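Local coordinates for Low molecular weight phosphotyrosine protein phosphatase 1 (Drosophila melanogaster, PDB 7CUY), which probably removes phosphate by hydrolysis from tyrosine-phosphorylated proteins, small aryl phosphates and acyl phosphates, at residues V37-I42 against C66-R71; D52-S57 against R129-F134; I73-F78 against L98-S103; Y83-D88 against L108-F113. One frame throughout, in Å; residues are numbered along the deposited sequence.

In the fold
From the N terminus, strand 35-41 supplies the first half of contact 1, and helix 53-61 opens contact 2 before loop 66-71 returns to close contact 1; these two therefore cross. Residues 73-78 follow after one residue and begin contact 3, tied to contact 1 by a probable bond from I73 N to A41 O and by the D77-R71 salt bridge. Strand 83-86 opens contact 4 before 98-103 closes contact 3, so this pair crosses too, and F78 packs on I84. Contact 4 closes at 108-113, pairing strands 83-86 and 106-109. Contact 2 shuts last, joining the starts of helices 53-61 and 132-153 and enclosing contacts 3 and 4 in sequence, though distant in space.

Contact 1. Residues V37-I42 against C66-R71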
loop_
_atom_site.group_PDB
_atom_site.type_symbol
_atom_site.label_atom_id
_atom_site.label_comp_id
_atom_site.label_asym_id
_atom_site.label_seq_id
_atom_site.Cartn_x
_atom_site.Cartn_y
_atom_site.Cartn_z
ATOM N N VAL A 37 4.133 -4.227 -8.549
ATOM C CA VAL A 37 3.621 -3.453 -7.427
ATOM C C VAL A 37 4.144 -2.022 -7.528
ATOM O O VAL A 37 5.319 -1.806 -7.815
ATOM C CB VAL A 37 4.027 -4.068 -6.072
ATOM C CG1 VAL A 37 3.219 -3.443 -4.937
ATOM C CG2 VAL A 37 3.860 -5.602 -6.083
ATOM N N ASP A 38 3.273 -1.049 -7.257
ATOM C CA ASP A 38 3.604 0.371 -7.278
ATOM C C ASP A 38 2.859 1.000 -6.112
ATOM O O ASP A 38 2.046 0.334 -5.461
ATOM C CB ASP A 38 3.229 0.986 -8.630
ATOM C CG ASP A 38 3.821 2.394 -8.856
ATOM O OD1 ASP A 38 4.852 2.750 -8.241
ATOM O OD2 ASP A 38 3.250 3.141 -9.698
ATOM N N SER A 39 3.144 2.268 -5.808
ATOM C CA SER A 39 2.339 2.978 -4.815
ATOM C C SER A 39 2.172 4.436 -5.239
ATOM O O SER A 39 2.948 4.948 -6.045
ATOM C CB SER A 39 2.947 2.888 -3.403
ATOM O OG SER A 39 4.210 3.535 -3.347
ATOM N N ALA A 40 1.139 5.100 -4.715
ATOM C CA ALA A 40 0.960 6.518 -5.029
ATOM C C ALA A 40 0.080 7.188 -3.976
ATOM O O ALA A 40 -0.480 6.531 -3.091
ATOM C CB ALA A 40 0.379 6.710 -6.435
ATOM N N ALA A 41 -0.057 8.513 -4.114
ATOM C CA ALA A 41 -0.672 9.386 -3.119
ATOM C C ALA A 41 -1.999 9.936 -3.622
ATOM O O ALA A 41 -2.122 10.264 -4.806
ATOM C CB ALA A 41 0.244 10.571 -2.787
ATOM N N ILE A 42 -2.988 10.029 -2.714
ATOM C CA ILE A 42 -4.184 10.841 -2.975
ATOM C C ILE A 42 -3.785 12.302 -3.141
ATOM O O ILE A 42 -4.058 12.928 -4.172
ATOM C CB ILE A 42 -5.230 10.695 -1.845
ATOM C CG1 ILE A 42 -5.723 9.253 -1.647
ATOM C CG2 ILE A 42 -6.454 11.618 -2.095
ATOM C CD1 ILE A 42 -6.552 8.708 -2.781
ATOM N N CYS A 66 13.850 0.965 0.646
ATOM C CA CYS A 66 12.804 1.791 0.059
ATOM C C CYS A 66 13.458 2.923 -0.717
ATOM O O CYS A 66 14.001 3.859 -0.122
ATOM C CB CYS A 66 11.870 2.345 1.131
ATOM S SG CYS A 66 10.523 3.290 0.433
ATOM N N THR A 67 13.375 2.853 -2.037
ATOM C CA THR A 67 13.943 3.864 -2.918
ATOM C C THR A 67 12.849 4.542 -3.732
ATOM O O THR A 67 13.077 5.015 -4.845
ATOM C CB THR A 67 14.985 3.234 -3.833
ATOM O OG1 THR A 67 14.326 2.322 -4.718
ATOM C CG2 THR A 67 15.989 2.468 -3.000
ATOM N N HIS A 68 11.649 4.579 -3.185
ATOM C CA HIS A 68 10.497 5.030 -3.933
ATOM C C HIS A 68 10.434 6.558 -3.919
ATOM O O HIS A 68 10.864 7.214 -2.964
ATOM C CB HIS A 68 9.252 4.349 -3.344
ATOM C CG HIS A 68 8.003 5.163 -3.393
ATOM N ND1 HIS A 68 7.144 5.148 -4.476
ATOM C CD2 HIS A 68 7.444 5.989 -2.473
ATOM C CE1 HIS A 68 6.119 5.946 -4.225
ATOM N NE2 HIS A 68 6.279 6.470 -3.018
ATOM N N ILE A 69 9.944 7.125 -5.017
ATOM C CA ILE A 69 9.705 8.560 -5.136
ATOM C C ILE A 69 8.202 8.794 -5.159
ATOM O O ILE A 69 7.489 8.173 -5.957
ATOM C CB ILE A 69 10.347 9.147 -6.404
ATOM C CG1 ILE A 69 11.841 8.821 -6.475
ATOM C CG2 ILE A 69 10.144 10.660 -6.433
ATOM C CD1 ILE A 69 12.573 9.606 -7.542
ATOM N N VAL A 70 7.730 9.720 -4.320
ATOM C CA VAL A 70 6.299 9.991 -4.195
ATOM C C VAL A 70 5.733 10.514 -5.506
ATOM O O VAL A 70 6.184 11.534 -6.039
ATOM C CB VAL A 70 6.033 10.990 -3.063
ATOM C CG1 VAL A 70 4.558 11.385 -3.044
ATOM C CG2 VAL A 70 6.461 10.410 -1.721
ATOM N N ARG A 71 4.706 9.843 -6.009
ATOM C CA ARG A 71 3.895 10.376 -7.087
ATOM C C ARG A 71 2.435 10.346 -6.663
ATOM O O ARG A 71 2.037 9.618 -5.738
ATOM C CB ARG A 71 4.086 9.593 -8.399
ATOM C CG ARG A 71 3.180 8.372 -8.539
ATOM C CD ARG A 71 3.286 7.741 -9.920
ATOM N NE ARG A 71 2.684 6.407 -9.981
ATOM C CZ ARG A 71 1.401 6.166 -10.254
ATOM N NH1 ARG A 71 0.556 7.168 -10.495
ATOM N NH2 ARG A 71 0.957 4.913 -10.280
HETATM O O HOH W 1 5.612 5.424 -8.729
#
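D38 and R71 meet with their side chains crossing at about a right angle, the carboxylate and guanidinium planes turned 31° apart. Chi1 of R71 (87°) puts CG between the backbone N and the carbonyl carbon, and the chain runs extended from there to NE. D38 OD2 lies at the guanidinium edge, in its plane, and takes a hydrogen bond from R71 NH2 at 3.0 Å (N-H...O 161°) that is part of a salt bridge; the acceptor is used on its anti side. R71 NE adds a weak bond to the same oxygen, and a water bridges D38 OD1 and R71 NE, weakly to the latter. R71 NH1 forms a salt bridge with D77. A40 CB sits over the centre of one guanidinium face, 4.0 Å above the plane. An alanine in place of R71 would remove the flat group over the A40 methyl and probably leave the D38 and D77 carboxylates without their charged mate. S39 OG stands 3.2 Å above one H68 ring face toward the rim, while V70 N lies over the opposite face. S39 OG is held by E20 and N12, H68 NE2 by N12. A41 N donates to R71 O at 2.9 Å. The contact fastens loop 66-71 to edge strand 35-41 of the parallel sheet, beside the catalytic site of the low molecular weight phosphatase fold: the A41 side chain is about 6 Å from that of C9, the nucleophile by similarity.

Contact 2. Residues D52-S57 against R129-F134; sequences DPRAIS and RGAEGF
R54 and F134 form the tightly packed part of this contact. R54 CB stands over the centre of the F134 ring, 3.7 Å from the centroid and only 6° off the normal, a CH-pi contact. A bend at chi3 (-75°) then sets R54 NE 3.4 Å from F134 CE1, and the guanidinium is inclined 45° to the ring. A55 CB packs on F134 CD2 at 3.8 Å, and D52 OD2 comes within 3.6 Å of F134 CZ. D52, the N-cap of helix 53-61, holds the arginine: OD2 receives R54 N at 2.7 Å and R54 NE at 2.9 Å, from opposite faces of the carboxylate plane. The side toward the exposed R129 and G130 is looser. Here R54 NH1 reaches G130 O at 3.2 Å, from above the carbonyl plane, and bonds R129 O only weakly; A131 CB lies against R54 CB. F134 also touches C14 and P125, about 7 Å from the side chains of D124 and R15, active-site residues by similarity, so the contact borders the catalytic site. The chemistry implies that one arginine joins two helix starts: its charge is probably balanced by the capping aspartate, NH1 and NH2 donate to carbonyls ahead of helix 132-153 (E128 and Y126 included), NH2 also weakly to D52 OD1, and its aliphatic base rests on F134.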
loop_
_atom_site.group_PDB
_atom_site.type_symbol
_atom_site.label_atom_id
_atom_site.label_comp_id
_atom_site.label_asym_id
_atom_site.label_seq_id
_atom_site.Cartn_x
_atom_site.Cartn_y
_atom_site.Cartn_z
ATOM N N ASP A 52 8.861 8.823 4.363
ATOM C CA ASP A 52 9.204 9.365 5.670
ATOM C C ASP A 52 10.420 8.628 6.228
ATOM O O ASP A 52 10.489 7.396 6.137
ATOM C CB ASP A 52 8.027 9.226 6.639
ATOM C CG ASP A 52 8.297 9.893 7.984
ATOM O OD1 ASP A 52 7.893 11.064 8.154
ATOM O OD2 ASP A 52 8.915 9.260 8.868
ATOM N N PRO A 53 11.397 9.341 6.791
ATOM C CA PRO A 53 12.560 8.660 7.386
ATOM C C PRO A 53 12.184 7.533 8.322
ATOM O O PRO A 53 12.918 6.535 8.408
ATOM C CB PRO A 53 13.303 9.791 8.124
ATOM C CG PRO A 53 12.464 11.014 7.993
ATOM C CD PRO A 53 11.526 10.804 6.833
ATOM N N ARG A 54 11.040 7.641 9.006
ATOM C CA ARG A 54 10.635 6.573 9.918
ATOM C C ARG A 54 10.120 5.362 9.156
ATOM O O ARG A 54 10.251 4.228 9.635
ATOM C CB ARG A 54 9.577 7.081 10.893
ATOM C CG ARG A 54 10.028 8.289 11.704
ATOM C CD ARG A 54 8.870 8.927 12.449
ATOM N NE ARG A 54 8.009 9.703 11.555
ATOM C CZ ARG A 54 6.945 10.391 11.955
ATOM N NH1 ARG A 54 6.600 10.403 13.241
ATOM N NH2 ARG A 54 6.226 11.066 11.072
ATOM N N ALA A 55 9.529 5.576 7.977
ATOM C CA ALA A 55 9.169 4.434 7.141
ATOM C C ALA A 55 10.420 3.737 6.613
ATOM O O ALA A 55 10.519 2.504 6.642
ATOM C CB ALA A 55 8.275 4.884 5.988
ATOM N N ILE A 56 11.391 4.515 6.133
ATOM C CA ILE A 56 12.637 3.923 5.647
ATOM C C ILE A 56 13.321 3.137 6.761
ATOM O O ILE A 56 13.711 1.976 6.582
ATOM C CB ILE A 56 13.548 5.015 5.060
ATOM C CG1 ILE A 56 12.904 5.581 3.798
ATOM C CG2 ILE A 56 14.923 4.461 4.772
ATOM C CD1 ILE A 56 13.487 6.898 3.339
ATOM N N SER A 57 13.426 3.735 7.944
ATOM C CA SER A 57 14.131 3.059 9.022
ATOM C C SER A 57 13.390 1.814 9.473
ATOM O O SER A 57 14.022 0.804 9.819
ATOM C CB SER A 57 14.350 4.020 10.184
ATOM O OG SER A 57 15.170 5.097 9.743
ATOM N N ARG A 129 5.019 11.146 17.481
ATOM C CA ARG A 129 6.411 11.572 17.583
ATOM C C ARG A 129 7.338 10.521 16.990
ATOM O O ARG A 129 8.107 10.804 16.058
ATOM C CB ARG A 129 6.795 11.839 19.034
ATOM C CG ARG A 129 6.141 13.022 19.666
ATOM C CD ARG A 129 6.657 13.118 21.088
ATOM N NE ARG A 129 8.111 13.191 21.086
ATOM C CZ ARG A 129 8.791 14.318 21.243
ATOM N NH1 ARG A 129 8.127 15.456 21.442
ATOM N NH2 ARG A 129 10.121 14.303 21.219
ATOM N N GLY A 130 7.270 9.292 17.524
ATOM C CA GLY A 130 8.206 8.239 17.186
ATOM C C GLY A 130 7.778 7.444 15.969
ATOM O O GLY A 130 6.944 7.876 15.169
ATOM N N ALA A 131 8.356 6.253 15.836
ATOM C CA ALA A 131 8.085 5.400 14.690
ATOM C C ALA A 131 7.258 4.171 15.041
ATOM O O ALA A 131 7.124 3.275 14.200
ATOM C CB ALA A 131 9.399 4.983 14.027
ATOM N N GLU A 132 6.673 4.118 16.246
ATOM C CA GLU A 132 5.907 2.940 16.644
ATOM C C GLU A 132 4.755 2.678 15.688
ATOM O O GLU A 132 4.484 1.524 15.350
ATOM C CB GLU A 132 5.377 3.092 18.070
ATOM N N GLY A 133 4.065 3.732 15.244
ATOM C CA GLY A 133 2.964 3.544 14.316
ATOM C C GLY A 133 3.383 3.005 12.964
ATOM O O GLY A 133 2.561 2.410 12.258
ATOM N N PHE A 134 4.640 3.218 12.579
ATOM C CA PHE A 134 5.137 2.657 11.333
ATOM C C PHE A 134 5.363 1.162 11.480
ATOM O O PHE A 134 5.071 0.378 10.565
ATOM C CB PHE A 134 6.430 3.365 10.926
ATOM C CG PHE A 134 6.242 4.818 10.547
ATOM C CD1 PHE A 134 5.962 5.774 11.514
ATOM C CD2 PHE A 134 6.384 5.232 9.227
ATOM C CE1 PHE A 134 5.795 7.117 11.167
ATOM C CE2 PHE A 134 6.219 6.569 8.867
ATOM C CZ PHE A 134 5.938 7.511 9.834
#

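Contact 3. Residues I73-F78 against L98-S103; sequences IRKQDF and LAPKGS
F78 meets A99 face-on: A99 CA lies over the centre of the F78 ring, 3.6 Å from the centroid and 12° off the normal, in a CH-pi contact. F78 CG is anti to its carbonyl carbon (chi1 -63°), which brings it into contact with A99 CA. A99 CB lies 3.5 Å from F78 CE1 and equally near F78 CD1. L98 CB reaches F78 CZ at 3.7 Å and P100 CD reaches F78 CD2 at 3.8 Å, both obliquely to the ring, and S103 CB touches the backbone oxygen of F78. A smaller patch pairs I73 CG2 with L98 CD1 at 4.0 Å, while the bent chain of K75 lays its CD 3.4 Å from L98 O. The next shell probably orders the backbones that carry these groups. K75 CA lies in the ring plane at the F78 edge. P100 O accepts both S103 OG, at 2.6 Å, and S103 N, closing a type II turn in which G102 adopts a positive phi of 87°. On the other segment, D77 OD2 receives R74 N at 2.8 Å and forms a salt bridge with R71. Further out, F78 packs on L95, L107 and I84. No hydrogen bond passes between the two segments: each satisfies its turn internally, and what joins them is mainly apolar, an aromatic face laid against the chain as it leaves helix 89-98.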
loop_
_atom_site.group_PDB
_atom_site.type_symbol
_atom_site.label_atom_id
_atom_site.label_comp_id
_atom_site.label_asym_id
_atom_site.label_seq_id
_atom_site.Cartn_x
_atom_site.Cartn_y
_atom_site.Cartn_z
ATOM N N ILE A 73 -1.638 9.721 -7.457
ATOM C CA ILE A 73 -2.494 8.864 -8.258
ATOM C C ILE A 73 -3.049 9.665 -9.435
ATOM O O ILE A 73 -3.263 10.885 -9.349
ATOM C CB ILE A 73 -3.616 8.287 -7.374
ATOM C CG1 ILE A 73 -4.449 7.235 -8.115
ATOM C CG2 ILE A 73 -4.530 9.397 -6.855
ATOM C CD1 ILE A 73 -5.443 6.488 -7.194
ATOM N N ARG A 74 -3.255 8.981 -10.555
ATOM C CA ARG A 74 -3.876 9.579 -11.726
ATOM C C ARG A 74 -5.025 8.697 -12.200
ATOM O O ARG A 74 -5.135 7.522 -11.836
ATOM C CB ARG A 74 -2.851 9.798 -12.849
ATOM C CG ARG A 74 -1.869 8.674 -12.995
ATOM C CD ARG A 74 -0.893 8.917 -14.140
ATOM N NE ARG A 74 0.295 8.074 -14.010
ATOM C CZ ARG A 74 1.462 8.506 -13.535
ATOM N NH1 ARG A 74 1.598 9.774 -13.160
ATOM N NH2 ARG A 74 2.494 7.677 -13.431
ATOM N N LYS A 75 -5.905 9.282 -13.010
ATOM C CA LYS A 75 -7.067 8.538 -13.480
ATOM C C LYS A 75 -6.677 7.341 -14.340
ATOM O O LYS A 75 -7.382 6.329 -14.331
ATOM C CB LYS A 75 -7.997 9.467 -14.259
ATOM C CG LYS A 75 -8.387 10.720 -13.503
ATOM C CD LYS A 75 -9.572 10.456 -12.605
ATOM C CE LYS A 75 -10.415 11.698 -12.430
ATOM N NZ LYS A 75 -11.826 11.479 -12.896
ATOM N N GLN A 76 -5.570 7.421 -15.091
ATOM C CA GLN A 76 -5.209 6.262 -15.900
ATOM C C GLN A 76 -4.773 5.081 -15.038
ATOM O O GLN A 76 -4.755 3.947 -15.533
ATOM C CB GLN A 76 -4.114 6.602 -16.908
ATOM C CG GLN A 76 -2.694 6.461 -16.380
ATOM C CD GLN A 76 -1.668 6.335 -17.490
ATOM O OE1 GLN A 76 -0.953 7.296 -17.810
ATOM N NE2 GLN A 76 -1.577 5.138 -18.078
ATOM N N ASP A 77 -4.429 5.323 -13.764
ATOM C CA ASP A 77 -4.162 4.225 -12.841
ATOM C C ASP A 77 -5.342 3.271 -12.781
ATOM O O ASP A 77 -5.159 2.054 -12.722
ATOM C CB ASP A 77 -3.861 4.752 -11.441
ATOM C CG ASP A 77 -2.499 5.405 -11.332
ATOM O OD1 ASP A 77 -1.555 4.991 -12.041
ATOM O OD2 ASP A 77 -2.371 6.347 -10.525
ATOM N N PHE A 78 -6.567 3.799 -12.810
ATOM C CA PHE A 78 -7.713 2.906 -12.679
ATOM C C PHE A 78 -7.908 2.028 -13.907
ATOM O O PHE A 78 -8.674 1.065 -13.834
ATOM C CB PHE A 78 -8.987 3.700 -12.390
ATOM C CG PHE A 78 -8.946 4.442 -11.086
ATOM C CD1 PHE A 78 -9.438 3.863 -9.922
ATOM C CD2 PHE A 78 -8.402 5.713 -11.021
ATOM C CE1 PHE A 78 -9.390 4.544 -8.713
ATOM C CE2 PHE A 78 -8.357 6.405 -9.820
ATOM C CZ PHE A 78 -8.852 5.824 -8.669
ATOM N N LEU A 98 -12.617 9.099 -7.147
ATOM C CA LEU A 98 -11.680 9.267 -8.257
ATOM C C LEU A 98 -11.882 8.269 -9.399
ATOM O O LEU A 98 -11.648 8.617 -10.561
ATOM C CB LEU A 98 -10.250 9.161 -7.742
ATOM C CG LEU A 98 -9.739 10.415 -7.036
ATOM C CD1 LEU A 98 -8.456 10.099 -6.263
ATOM C CD2 LEU A 98 -9.497 11.487 -8.075
ATOM N N ALA A 99 -12.281 7.035 -9.103
ATOM C CA ALA A 99 -12.359 5.972 -10.104
ATOM C C ALA A 99 -13.357 6.307 -11.211
ATOM O O ALA A 99 -14.533 6.547 -10.914
ATOM C CB ALA A 99 -12.785 4.668 -9.425
ATOM N N PRO A 100 -12.956 6.327 -12.475
ATOM C CA PRO A 100 -13.970 6.407 -13.535
ATOM C C PRO A 100 -14.898 5.205 -13.470
ATOM O O PRO A 100 -14.455 4.060 -13.349
ATOM C CB PRO A 100 -13.151 6.437 -14.830
ATOM C CG PRO A 100 -11.724 6.293 -14.434
ATOM C CD PRO A 100 -11.589 6.527 -12.977
ATOM N N LYS A 101 -16.200 5.476 -13.516
ATOM C CA LYS A 101 -17.187 4.411 -13.445
ATOM C C LYS A 101 -16.949 3.385 -14.538
ATOM O O LYS A 101 -16.849 3.728 -15.719
ATOM C CB LYS A 101 -18.598 4.978 -13.576
ATOM C CG LYS A 101 -19.653 3.908 -13.831
ATOM C CD LYS A 101 -21.040 4.470 -13.584
ATOM C CE LYS A 101 -22.105 3.381 -13.663
ATOM N NZ LYS A 101 -23.295 3.869 -14.417
ATOM N N GLY A 102 -16.863 2.117 -14.134
ATOM C CA GLY A 102 -16.636 1.043 -15.067
ATOM C C GLY A 102 -15.194 0.759 -15.381
ATOM O O GLY A 102 -14.934 -0.096 -16.237
ATOM N N SER A 103 -14.250 1.452 -14.739
ATOM C CA SER A 103 -12.835 1.163 -14.944
ATOM C C SER A 103 -12.480 -0.203 -14.357
ATOM O O SER A 103 -13.131 -0.698 -13.435
ATOM C CB SER A 103 -11.961 2.245 -14.306
ATOM O OG SER A 103 -12.403 2.547 -12.992
#

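Contact 4. Residues Y83-D88 against L108-F113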
loop_
_atom_site.group_PDB
_atom_site.type_symbol
_atom_site.label_atom_id
_atom_site.label_comp_id
_atom_site.label_asym_id
_atom_site.label_seq_id
_atom_site.Cartn_x
_atom_site.Cartn_y
_atom_site.Cartn_z
ATOM N N TYR A 83 -5.619 -4.148 -9.209
ATOM C CA TYR A 83 -5.975 -3.998 -7.810
ATOM C C TYR A 83 -5.439 -2.670 -7.316
ATOM O O TYR A 83 -4.256 -2.380 -7.494
ATOM C CB TYR A 83 -5.380 -5.135 -6.978
ATOM C CG TYR A 83 -5.782 -6.491 -7.498
ATOM C CD1 TYR A 83 -7.050 -7.000 -7.235
ATOM C CD2 TYR A 83 -4.901 -7.257 -8.252
ATOM C CE1 TYR A 83 -7.433 -8.255 -7.716
ATOM C CE2 TYR A 83 -5.263 -8.496 -8.745
ATOM C CZ TYR A 83 -6.534 -8.998 -8.468
ATOM O OH TYR A 83 -6.896 -10.238 -8.947
ATOM N N ILE A 84 -6.299 -1.864 -6.701
ATOM C CA ILE A 84 -5.883 -0.640 -6.029
ATOM C C ILE A 84 -6.328 -0.722 -4.573
ATOM O O ILE A 84 -7.505 -0.965 -4.300
ATOM C CB ILE A 84 -6.469 0.605 -6.719
ATOM C CG1 ILE A 84 -6.049 0.622 -8.195
ATOM C CG2 ILE A 84 -5.983 1.842 -6.027
ATOM C CD1 ILE A 84 -6.356 1.897 -8.928
ATOM N N PHE A 85 -5.390 -0.529 -3.649
ATOM C CA PHE A 85 -5.602 -0.704 -2.215
ATOM C C PHE A 85 -5.548 0.630 -1.479
ATOM O O PHE A 85 -4.557 1.359 -1.584
ATOM C CB PHE A 85 -4.532 -1.619 -1.600
ATOM C CG PHE A 85 -4.697 -3.085 -1.916
ATOM C CD1 PHE A 85 -5.570 -3.871 -1.188
ATOM C CD2 PHE A 85 -3.951 -3.676 -2.912
ATOM C CE1 PHE A 85 -5.697 -5.234 -1.463
ATOM C CE2 PHE A 85 -4.085 -5.023 -3.200
ATOM C CZ PHE A 85 -4.957 -5.804 -2.475
ATOM N N GLY A 86 -6.592 0.924 -0.673
ATOM C CA GLY A 86 -6.491 1.978 0.313
ATOM C C GLY A 86 -6.057 1.420 1.654
ATOM O O GLY A 86 -6.102 0.219 1.893
ATOM N N MET A 87 -5.634 2.310 2.543
ATOM C CA MET A 87 -5.220 1.892 3.876
ATOM C C MET A 87 -6.312 2.044 4.931
ATOM O O MET A 87 -6.331 1.269 5.897
ATOM C CB MET A 87 -3.983 2.682 4.313
ATOM C CG MET A 87 -2.813 2.579 3.336
ATOM S SD MET A 87 -2.129 0.911 3.225
ATOM C CE MET A 87 -2.322 0.565 1.498
ATOM N N ASP A 88 -7.203 3.029 4.786
ATOM C CA ASP A 88 -8.234 3.302 5.783
ATOM C C ASP A 88 -9.509 3.743 5.066
ATOM O O ASP A 88 -9.548 3.855 3.839
ATOM C CB ASP A 88 -7.745 4.340 6.810
ATOM C CG ASP A 88 -7.434 5.675 6.196
ATOM O OD1 ASP A 88 -7.877 5.922 5.060
ATOM O OD2 ASP A 88 -6.731 6.490 6.845
ATOM N N LEU A 108 -9.915 -2.117 -3.187
ATOM C CA LEU A 108 -9.947 -2.921 -1.978
ATOM C C LEU A 108 -9.284 -2.146 -0.855
ATOM O O LEU A 108 -8.479 -1.248 -1.083
ATOM C CB LEU A 108 -9.238 -4.279 -2.193
ATOM C CG LEU A 108 -9.806 -5.079 -3.376
ATOM C CD1 LEU A 108 -8.875 -6.206 -3.751
ATOM C CD2 LEU A 108 -11.234 -5.594 -3.080
ATOM N N MET A 109 -9.626 -2.494 0.367
ATOM C CA MET A 109 -8.909 -1.969 1.511
ATOM C C MET A 109 -7.967 -3.061 2.002
ATOM O O MET A 109 -8.394 -4.204 2.201
ATOM C CB MET A 109 -9.880 -1.526 2.608
ATOM C CG MET A 109 -9.188 -0.649 3.608
ATOM S SD MET A 109 -10.271 -0.031 4.887
ATOM C CE MET A 109 -10.506 -1.532 5.845
ATOM N N LEU A 110 -6.676 -2.724 2.141
ATOM C CA LEU A 110 -5.670 -3.771 2.347
ATOM C C LEU A 110 -5.981 -4.612 3.588
ATOM O O LEU A 110 -5.844 -5.842 3.567
ATOM C CB LEU A 110 -4.272 -3.151 2.439
ATOM C CG LEU A 110 -3.126 -4.162 2.643
ATOM C CD1 LEU A 110 -3.174 -5.242 1.603
ATOM C CD2 LEU A 110 -1.767 -3.481 2.612
ATOM N N GLY A 111 -6.441 -3.975 4.666
ATOM C CA GLY A 111 -6.655 -4.704 5.900
ATOM C C GLY A 111 -7.868 -5.621 5.898
ATOM O O GLY A 111 -8.061 -6.350 6.873
ATOM N N ASP A 112 -8.691 -5.599 4.850
ATOM C CA ASP A 112 -9.751 -6.602 4.770
ATOM C C ASP A 112 -9.197 -8.004 4.496
ATOM O O ASP A 112 -9.965 -8.975 4.466
ATOM C CB ASP A 112 -10.780 -6.218 3.697
ATOM C CG ASP A 112 -11.778 -5.150 4.183
ATOM O OD1 ASP A 112 -11.869 -4.919 5.406
ATOM O OD2 ASP A 112 -12.480 -4.546 3.337
ATOM N N PHE A 113 -7.885 -8.138 4.307
ATOM C CA PHE A 113 -7.257 -9.433 4.101
ATOM C C PHE A 113 -6.393 -9.753 5.310
ATOM O O PHE A 113 -5.663 -8.886 5.800
ATOM C CB PHE A 113 -6.457 -9.443 2.794
ATOM C CG PHE A 113 -7.328 -9.289 1.585
ATOM C CD1 PHE A 113 -7.875 -10.401 0.967
ATOM C CD2 PHE A 113 -7.681 -8.025 1.126
ATOM C CE1 PHE A 113 -8.718 -10.262 -0.128
ATOM C CE2 PHE A 113 -8.523 -7.871 0.038
ATOM C CZ PHE A 113 -9.045 -8.981 -0.595
HETATM O O HOH W 2 -6.608 -1.321 5.699
#
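The F85 ring is bordered by L110, L108 and F113. L110 CD1 lies over one face in a CH-pi contact, 3.9 Å above the plane and displaced toward the rim, its branch starting from a CG anti to the backbone N (chi1 -180°). F113 CE2 meets the edge at F85 CE1, 4.1 Å away, and M109 C is also at the edge. L108 CB approaches F85 CE1 obliquely at 3.7 Å, and L110 CA comes within 3.5 Å of F85 CD1. The F113 ring has L110 O in its plane at the edge. Y83 runs side by side with L108, both pointing the same way, their CD1 atoms in contact. F148 of helix 132-153 makes edge-to-face contacts with F85, Y83 and F113, and F85 also touches V5 and M7 of strand 3-9. An alanine in place of F85 would probably open a gap between L108, L110 and F113 and leave F148 without one of its aromatic partners. Between the backbones, the strands are joined by L108 N to I84 O and G86 N to L108 O, both 2.9 Å, and just beyond them by L110 N to G86 O, 3.0 Å. On the sheet face opposite F85, M109 has CG 3.6 Å from G86 O and SD against D88. A water bridges M87 O and G111 N. This parallel pairing of F85 with L108 and G86 with M109 completes a beta-alpha-beta crossover through helix 89-98, whose N-cap, D88, bonds N91 and forms a salt bridge with R15, an active-site residue by similarity.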